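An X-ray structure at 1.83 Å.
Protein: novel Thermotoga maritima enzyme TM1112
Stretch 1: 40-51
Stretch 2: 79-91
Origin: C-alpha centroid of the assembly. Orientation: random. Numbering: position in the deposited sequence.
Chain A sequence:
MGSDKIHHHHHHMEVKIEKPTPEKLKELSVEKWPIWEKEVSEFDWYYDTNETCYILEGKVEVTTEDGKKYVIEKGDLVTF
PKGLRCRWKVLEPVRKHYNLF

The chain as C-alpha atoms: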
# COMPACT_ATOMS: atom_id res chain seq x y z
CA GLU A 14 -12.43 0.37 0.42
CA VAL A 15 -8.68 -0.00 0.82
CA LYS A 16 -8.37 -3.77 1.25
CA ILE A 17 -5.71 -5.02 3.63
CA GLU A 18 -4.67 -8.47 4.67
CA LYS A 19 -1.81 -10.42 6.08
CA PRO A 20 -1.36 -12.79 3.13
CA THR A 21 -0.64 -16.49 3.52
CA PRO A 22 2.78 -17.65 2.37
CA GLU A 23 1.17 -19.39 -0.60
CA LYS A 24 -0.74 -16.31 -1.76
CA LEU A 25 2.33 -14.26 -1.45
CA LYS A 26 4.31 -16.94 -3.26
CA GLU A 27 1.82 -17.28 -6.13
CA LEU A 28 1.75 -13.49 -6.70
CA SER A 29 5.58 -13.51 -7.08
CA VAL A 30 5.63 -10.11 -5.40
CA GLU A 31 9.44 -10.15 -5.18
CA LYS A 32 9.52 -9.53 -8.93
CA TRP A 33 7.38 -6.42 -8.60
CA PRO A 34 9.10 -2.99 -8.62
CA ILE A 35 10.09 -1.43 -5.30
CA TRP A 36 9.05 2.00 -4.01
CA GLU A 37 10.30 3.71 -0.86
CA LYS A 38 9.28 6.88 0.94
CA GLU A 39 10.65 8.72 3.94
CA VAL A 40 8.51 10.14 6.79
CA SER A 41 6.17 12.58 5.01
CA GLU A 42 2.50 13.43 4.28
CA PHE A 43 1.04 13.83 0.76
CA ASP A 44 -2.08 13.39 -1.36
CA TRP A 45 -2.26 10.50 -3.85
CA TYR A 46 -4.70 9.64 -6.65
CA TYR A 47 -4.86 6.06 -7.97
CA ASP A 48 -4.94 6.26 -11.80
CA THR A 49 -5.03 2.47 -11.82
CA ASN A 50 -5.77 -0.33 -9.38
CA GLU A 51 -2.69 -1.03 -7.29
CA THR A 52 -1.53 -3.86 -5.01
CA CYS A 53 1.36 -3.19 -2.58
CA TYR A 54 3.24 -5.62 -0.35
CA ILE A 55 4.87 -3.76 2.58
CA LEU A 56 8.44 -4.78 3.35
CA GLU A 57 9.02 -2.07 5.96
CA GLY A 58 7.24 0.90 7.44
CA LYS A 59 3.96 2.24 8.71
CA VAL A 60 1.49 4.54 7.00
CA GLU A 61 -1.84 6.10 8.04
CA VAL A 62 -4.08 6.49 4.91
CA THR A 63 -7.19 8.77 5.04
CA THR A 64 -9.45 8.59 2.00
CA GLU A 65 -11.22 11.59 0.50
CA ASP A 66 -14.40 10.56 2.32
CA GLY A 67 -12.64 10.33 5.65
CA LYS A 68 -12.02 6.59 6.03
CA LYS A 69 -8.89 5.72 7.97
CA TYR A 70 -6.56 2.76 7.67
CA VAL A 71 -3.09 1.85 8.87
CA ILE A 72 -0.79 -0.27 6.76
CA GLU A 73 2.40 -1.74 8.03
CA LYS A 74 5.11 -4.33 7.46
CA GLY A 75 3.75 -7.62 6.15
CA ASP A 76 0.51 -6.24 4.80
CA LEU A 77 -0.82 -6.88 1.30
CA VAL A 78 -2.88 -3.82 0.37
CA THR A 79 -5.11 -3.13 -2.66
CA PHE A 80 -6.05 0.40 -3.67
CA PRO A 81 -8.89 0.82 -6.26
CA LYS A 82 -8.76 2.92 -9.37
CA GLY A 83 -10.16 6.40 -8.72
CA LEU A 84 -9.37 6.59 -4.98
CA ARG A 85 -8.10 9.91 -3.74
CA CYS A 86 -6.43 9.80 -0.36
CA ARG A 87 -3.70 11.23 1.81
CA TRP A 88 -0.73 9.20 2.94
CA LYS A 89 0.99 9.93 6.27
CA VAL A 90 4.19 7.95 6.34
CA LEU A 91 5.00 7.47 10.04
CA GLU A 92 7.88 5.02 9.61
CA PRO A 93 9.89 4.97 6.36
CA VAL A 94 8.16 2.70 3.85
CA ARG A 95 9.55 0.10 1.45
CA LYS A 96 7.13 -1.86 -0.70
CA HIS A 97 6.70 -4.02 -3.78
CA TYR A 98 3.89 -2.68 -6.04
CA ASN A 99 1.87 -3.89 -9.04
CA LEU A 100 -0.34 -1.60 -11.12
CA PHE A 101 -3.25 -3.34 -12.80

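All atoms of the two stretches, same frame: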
# COMPACT_ATOMS: atom_id res chain seq x y z
N VAL A 40 9.59 9.53 6.00
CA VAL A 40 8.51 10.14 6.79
C VAL A 40 8.06 11.46 6.10
O VAL A 40 8.89 12.32 5.79
CB VAL A 40 8.97 10.39 8.24
CG1 VAL A 40 8.02 11.31 9.01
CG2 VAL A 40 9.21 9.05 8.93
N SER A 41 6.76 11.60 5.90
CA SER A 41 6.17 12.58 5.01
C SER A 41 4.65 12.46 5.04
O SER A 41 4.11 11.49 5.59
CB SER A 41 6.67 12.39 3.57
OG SER A 41 6.34 11.11 3.06
N GLU A 42 3.98 13.43 4.42
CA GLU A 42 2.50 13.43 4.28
C GLU A 42 2.15 14.06 2.95
O GLU A 42 2.67 15.12 2.63
CB GLU A 42 1.83 14.21 5.42
CG GLU A 42 0.31 14.02 5.52
CD GLU A 42 -0.33 14.48 6.84
OE1 GLU A 42 0.40 14.82 7.84
OE2 GLU A 42 -1.59 14.47 6.91
N PHE A 43 1.31 13.39 2.15
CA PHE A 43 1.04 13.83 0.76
C PHE A 43 -0.22 13.19 0.23
O PHE A 43 -0.57 12.07 0.63
CB PHE A 43 2.20 13.44 -0.15
CG PHE A 43 2.51 11.97 -0.16
CD1 PHE A 43 1.86 11.08 -1.01
CD2 PHE A 43 3.43 11.44 0.72
CE1 PHE A 43 2.16 9.72 -0.98
CE2 PHE A 43 3.71 10.10 0.75
CZ PHE A 43 3.09 9.25 -0.09
N ASP A 44 -0.88 13.91 -0.68
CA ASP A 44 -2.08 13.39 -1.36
C ASP A 44 -1.67 12.43 -2.46
O ASP A 44 -0.62 12.59 -3.06
CB ASP A 44 -2.90 14.52 -1.96
CG ASP A 44 -3.61 15.35 -0.91
OD1 ASP A 44 -3.74 14.90 0.24
OD2 ASP A 44 -4.10 16.47 -1.16
N TRP A 45 -2.47 11.41 -2.70
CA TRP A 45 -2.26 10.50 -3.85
C TRP A 45 -3.59 10.23 -4.53
O TRP A 45 -4.63 10.19 -3.86
CB TRP A 45 -1.63 9.18 -3.40
CG TRP A 45 -1.06 8.42 -4.53
CD1 TRP A 45 -1.56 7.32 -5.13
CD2 TRP A 45 0.13 8.75 -5.24
NE1 TRP A 45 -0.76 6.93 -6.18
CE2 TRP A 45 0.29 7.81 -6.27
CE3 TRP A 45 1.08 9.78 -5.12
CZ2 TRP A 45 1.36 7.85 -7.15
CZ3 TRP A 45 2.12 9.83 -6.02
CH2 TRP A 45 2.26 8.88 -7.01
N TYR A 46 -3.55 10.06 -5.85
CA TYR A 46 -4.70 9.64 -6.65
C TYR A 46 -4.35 8.37 -7.45
O TYR A 46 -3.35 8.34 -8.13
CB TYR A 46 -5.04 10.70 -7.64
CG TYR A 46 -6.13 10.29 -8.56
CD1 TYR A 46 -7.45 10.26 -8.13
CD2 TYR A 46 -5.84 9.90 -9.88
CE1 TYR A 46 -8.48 9.88 -8.99
CE2 TYR A 46 -6.87 9.53 -10.75
CZ TYR A 46 -8.19 9.53 -10.30
OH TYR A 46 -9.22 9.17 -11.16
N TYR A 47 -5.16 7.33 -7.34
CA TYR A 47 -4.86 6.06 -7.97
C TYR A 47 -5.49 6.11 -9.36
O TYR A 47 -6.70 6.03 -9.50
CB TYR A 47 -5.38 4.92 -7.11
CG TYR A 47 -4.55 4.77 -5.87
CD1 TYR A 47 -4.88 5.41 -4.70
CD2 TYR A 47 -3.36 4.09 -5.91
CE1 TYR A 47 -4.09 5.30 -3.59
CE2 TYR A 47 -2.57 3.98 -4.80
CZ TYR A 47 -2.93 4.59 -3.65
OH TYR A 47 -2.11 4.51 -2.57
N ASP A 48 -4.63 6.31 -10.36
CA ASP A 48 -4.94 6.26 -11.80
C ASP A 48 -5.40 4.88 -12.25
O ASP A 48 -6.19 4.73 -13.22
CB ASP A 48 -3.67 6.54 -12.61
CG ASP A 48 -3.46 7.99 -12.90
OD1 ASP A 48 -4.30 8.83 -12.51
OD2 ASP A 48 -2.46 8.38 -13.55
N THR A 49 -4.75 3.89 -11.63
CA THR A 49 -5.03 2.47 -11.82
C THR A 49 -5.34 1.80 -10.47
O THR A 49 -5.18 2.38 -9.40
CB THR A 49 -3.79 1.77 -12.44
OG1 THR A 49 -2.73 1.74 -11.48
CG2 THR A 49 -3.21 2.58 -13.66
N ASN A 50 -5.80 0.55 -10.55
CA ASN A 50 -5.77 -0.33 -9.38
C ASN A 50 -4.31 -0.56 -9.03
O ASN A 50 -3.44 -0.48 -9.87
CB ASN A 50 -6.44 -1.68 -9.68
CG ASN A 50 -7.91 -1.57 -9.95
OD1 ASN A 50 -8.67 -0.95 -9.20
ND2 ASN A 50 -8.36 -2.23 -11.03
N GLU A 51 -4.04 -0.79 -7.75
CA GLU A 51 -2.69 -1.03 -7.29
C GLU A 51 -2.65 -1.96 -6.06
O GLU A 51 -3.44 -1.81 -5.12
CB GLU A 51 -2.02 0.31 -6.93
CG GLU A 51 -0.57 0.11 -6.57
CD GLU A 51 0.23 1.38 -6.71
OE1 GLU A 51 -0.39 2.44 -6.58
OE2 GLU A 51 1.46 1.29 -7.01
N THR A 79 -4.62 -3.43 -1.32
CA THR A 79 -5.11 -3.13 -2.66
C THR A 79 -5.88 -1.84 -2.65
O THR A 79 -6.86 -1.70 -1.91
CB THR A 79 -5.96 -4.29 -3.22
OG1 THR A 79 -5.16 -5.48 -3.25
CG2 THR A 79 -6.35 -4.04 -4.68
N PHE A 80 -5.43 -0.90 -3.49
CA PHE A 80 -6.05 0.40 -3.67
C PHE A 80 -6.82 0.36 -5.00
O PHE A 80 -6.23 -0.06 -5.98
CB PHE A 80 -4.97 1.47 -3.77
CG PHE A 80 -4.14 1.59 -2.55
CD1 PHE A 80 -2.91 0.95 -2.45
CD2 PHE A 80 -4.58 2.33 -1.46
CE1 PHE A 80 -2.14 1.09 -1.30
CE2 PHE A 80 -3.81 2.43 -0.30
CZ PHE A 80 -2.60 1.79 -0.24
N PRO A 81 -8.08 0.79 -5.03
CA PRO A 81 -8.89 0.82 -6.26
C PRO A 81 -8.65 2.04 -7.11
O PRO A 81 -8.43 3.15 -6.61
CB PRO A 81 -10.33 0.89 -5.74
CG PRO A 81 -10.23 1.58 -4.46
CD PRO A 81 -8.86 1.27 -3.87
N LYS A 82 -8.75 1.83 -8.42
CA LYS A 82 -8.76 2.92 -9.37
C LYS A 82 -9.74 4.01 -8.94
O LYS A 82 -10.88 3.73 -8.54
CB LYS A 82 -9.13 2.40 -10.74
CG LYS A 82 -8.96 3.43 -11.84
CD LYS A 82 -9.18 2.78 -13.19
CE LYS A 82 -9.14 3.81 -14.31
NZ LYS A 82 -8.38 3.24 -15.47
N GLY A 83 -9.30 5.26 -9.01
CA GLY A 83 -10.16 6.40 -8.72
C GLY A 83 -10.14 6.87 -7.27
O GLY A 83 -10.78 7.87 -6.94
N LEU A 84 -9.44 6.16 -6.38
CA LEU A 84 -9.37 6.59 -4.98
C LEU A 84 -8.44 7.79 -4.85
O LEU A 84 -7.29 7.77 -5.33
CB LEU A 84 -8.88 5.44 -4.08
CG LEU A 84 -8.49 5.75 -2.62
CD1 LEU A 84 -9.71 6.06 -1.81
CD2 LEU A 84 -7.74 4.60 -2.00
N ARG A 85 -8.93 8.82 -4.16
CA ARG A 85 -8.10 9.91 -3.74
C ARG A 85 -7.94 9.83 -2.23
O ARG A 85 -8.90 9.69 -1.51
CB ARG A 85 -8.75 11.23 -4.13
CG ARG A 85 -7.81 12.37 -4.14
CD ARG A 85 -8.36 13.61 -4.85
NE ARG A 85 -8.43 13.45 -6.32
CZ ARG A 85 -9.56 13.17 -7.03
NH1 ARG A 85 -9.50 13.05 -8.34
NH2 ARG A 85 -10.75 13.02 -6.44
N CYS A 86 -6.70 9.94 -1.76
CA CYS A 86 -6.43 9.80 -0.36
C CYS A 86 -5.21 10.59 0.01
O CYS A 86 -4.57 11.20 -0.85
CB CYS A 86 -6.21 8.33 -0.00
SG CYS A 86 -4.79 7.57 -0.82
N ARG A 87 -4.92 10.62 1.30
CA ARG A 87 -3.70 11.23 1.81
C ARG A 87 -2.95 10.17 2.56
O ARG A 87 -3.55 9.45 3.36
CB ARG A 87 -4.04 12.37 2.73
CG ARG A 87 -2.84 13.19 3.19
CD ARG A 87 -3.23 14.61 3.54
NE ARG A 87 -2.09 15.43 3.95
CZ ARG A 87 -1.37 16.22 3.14
NH1 ARG A 87 -1.62 16.30 1.86
NH2 ARG A 87 -0.37 16.92 3.65
N TRP A 88 -1.67 10.04 2.24
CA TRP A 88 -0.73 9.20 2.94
C TRP A 88 0.01 9.98 4.02
O TRP A 88 0.52 11.08 3.75
CB TRP A 88 0.32 8.64 1.96
CG TRP A 88 -0.10 7.41 1.20
CD1 TRP A 88 -1.26 7.24 0.52
CD2 TRP A 88 0.65 6.20 1.02
NE1 TRP A 88 -1.29 5.99 -0.05
CE2 TRP A 88 -0.13 5.33 0.23
CE3 TRP A 88 1.91 5.77 1.42
CZ2 TRP A 88 0.28 4.07 -0.09
CZ3 TRP A 88 2.33 4.53 1.07
CH2 TRP A 88 1.52 3.68 0.33
N LYS A 89 0.10 9.41 5.22
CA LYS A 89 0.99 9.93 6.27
C LYS A 89 1.96 8.84 6.64
O LYS A 89 1.58 7.84 7.29
CB LYS A 89 0.19 10.35 7.51
CG LYS A 89 1.05 11.09 8.53
CD LYS A 89 0.26 11.71 9.63
CE LYS A 89 1.21 12.41 10.60
NZ LYS A 89 0.53 12.90 11.84
N VAL A 90 3.18 8.97 6.15
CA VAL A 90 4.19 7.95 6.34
C VAL A 90 4.82 8.19 7.73
O VAL A 90 5.47 9.20 7.97
CB VAL A 90 5.28 8.02 5.27
CG1 VAL A 90 6.40 7.03 5.61
CG2 VAL A 90 4.73 7.79 3.84
N LEU A 91 4.56 7.30 8.67
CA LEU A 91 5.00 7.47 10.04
C LEU A 91 6.36 6.82 10.29
O LEU A 91 7.17 7.32 11.09
CB LEU A 91 3.97 6.84 10.98
CG LEU A 91 2.58 7.47 10.97
CD1 LEU A 91 1.65 6.63 11.80
CD2 LEU A 91 2.60 8.90 11.47
O HOH W 1 -1.18 15.15 10.09

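The two stretches run antiparallel, strand 41-46 against strand 85-90, and together they bury 1321 Å² of surface. Backbone hydrogen bonds set the register: Phe-43 N to Trp-88 O (2.9 Å) and Trp-88 N to Phe-43 O (2.8 Å), then Trp-45 N to Cys-86 O (2.8 Å) and Cys-86 N to Trp-45 O (3.0 Å). Because side chains alternate along a strand, one face carries Phe-43, Trp-45, Cys-86, Trp-88 and Val-90, the other Glu-42, Asp-44, Arg-85, Arg-87 and Lys-89.

Tyr-47, which has the largest covered area, lies just beyond the first strand. Its backbone continues the pairing, with Tyr-47 N donating to Leu-84 O (3.0 Å) and Gly-83 N donating to Tyr-47 O (2.8 Å). Its CA-to-CB bond points toward the second stretch, and chi1 in the m well carries the ring over Phe-80. The two planes lie within 6° of each other but are slid apart, so that Phe-80 CB sits over the tyrosine ring, 3.6 Å from its centroid. At the ring's edge, Cys-86 SG approaches Tyr-47 CE1 at 3.6 Å; a small, apolar thiol fits this buried place. A tyrosine suits the site because its flat ring packs against Phe-80 while its hydroxyl gives buried Trp-88 a polar partner: Trp-88 NE1 donates a weak hydrogen bond to Tyr-47 OH at 3.0 Å. Gly-83 lies in the type II turn from Pro-81 to Leu-84, where its positive phi would jam a CB against the preceding carbonyl oxygen.

On the charged face, Arg-87 is extended through chi1, chi2 and chi3, all t, and reaches two acids of the neighbouring strand. Arg-87 NE forms a salt bridge with Glu-42 OE2 (3.2 Å), and Arg-87 NH1 forms another with Asp-44 OD1 (3.0 Å). Arginine suits this position because separate nitrogens of one planar group can serve both carboxylates, while the guanidinium face lies over the backbone of Glu-42 and Phe-43. Glu-42 itself is exposed, yet much of it is covered by the other strand. Its second carboxylate oxygen, OE1, accepts a hydrogen bond from a water at 2.8 Å; that water accepts a weak one from Lys-89 NZ at 3.3 Å, linking the acid to a lysine too distant for a salt bridge.

Beyond the loop, pairing resumes: Glu-51 N donates to Phe-80 O (2.9 Å) and Phe-80 N to Glu-51 O (2.7 Å). Nearby, Asn-50 OD1 accepts from Lys-82 N (2.9 Å), its short amide side chain satisfying a turn backbone nitrogen.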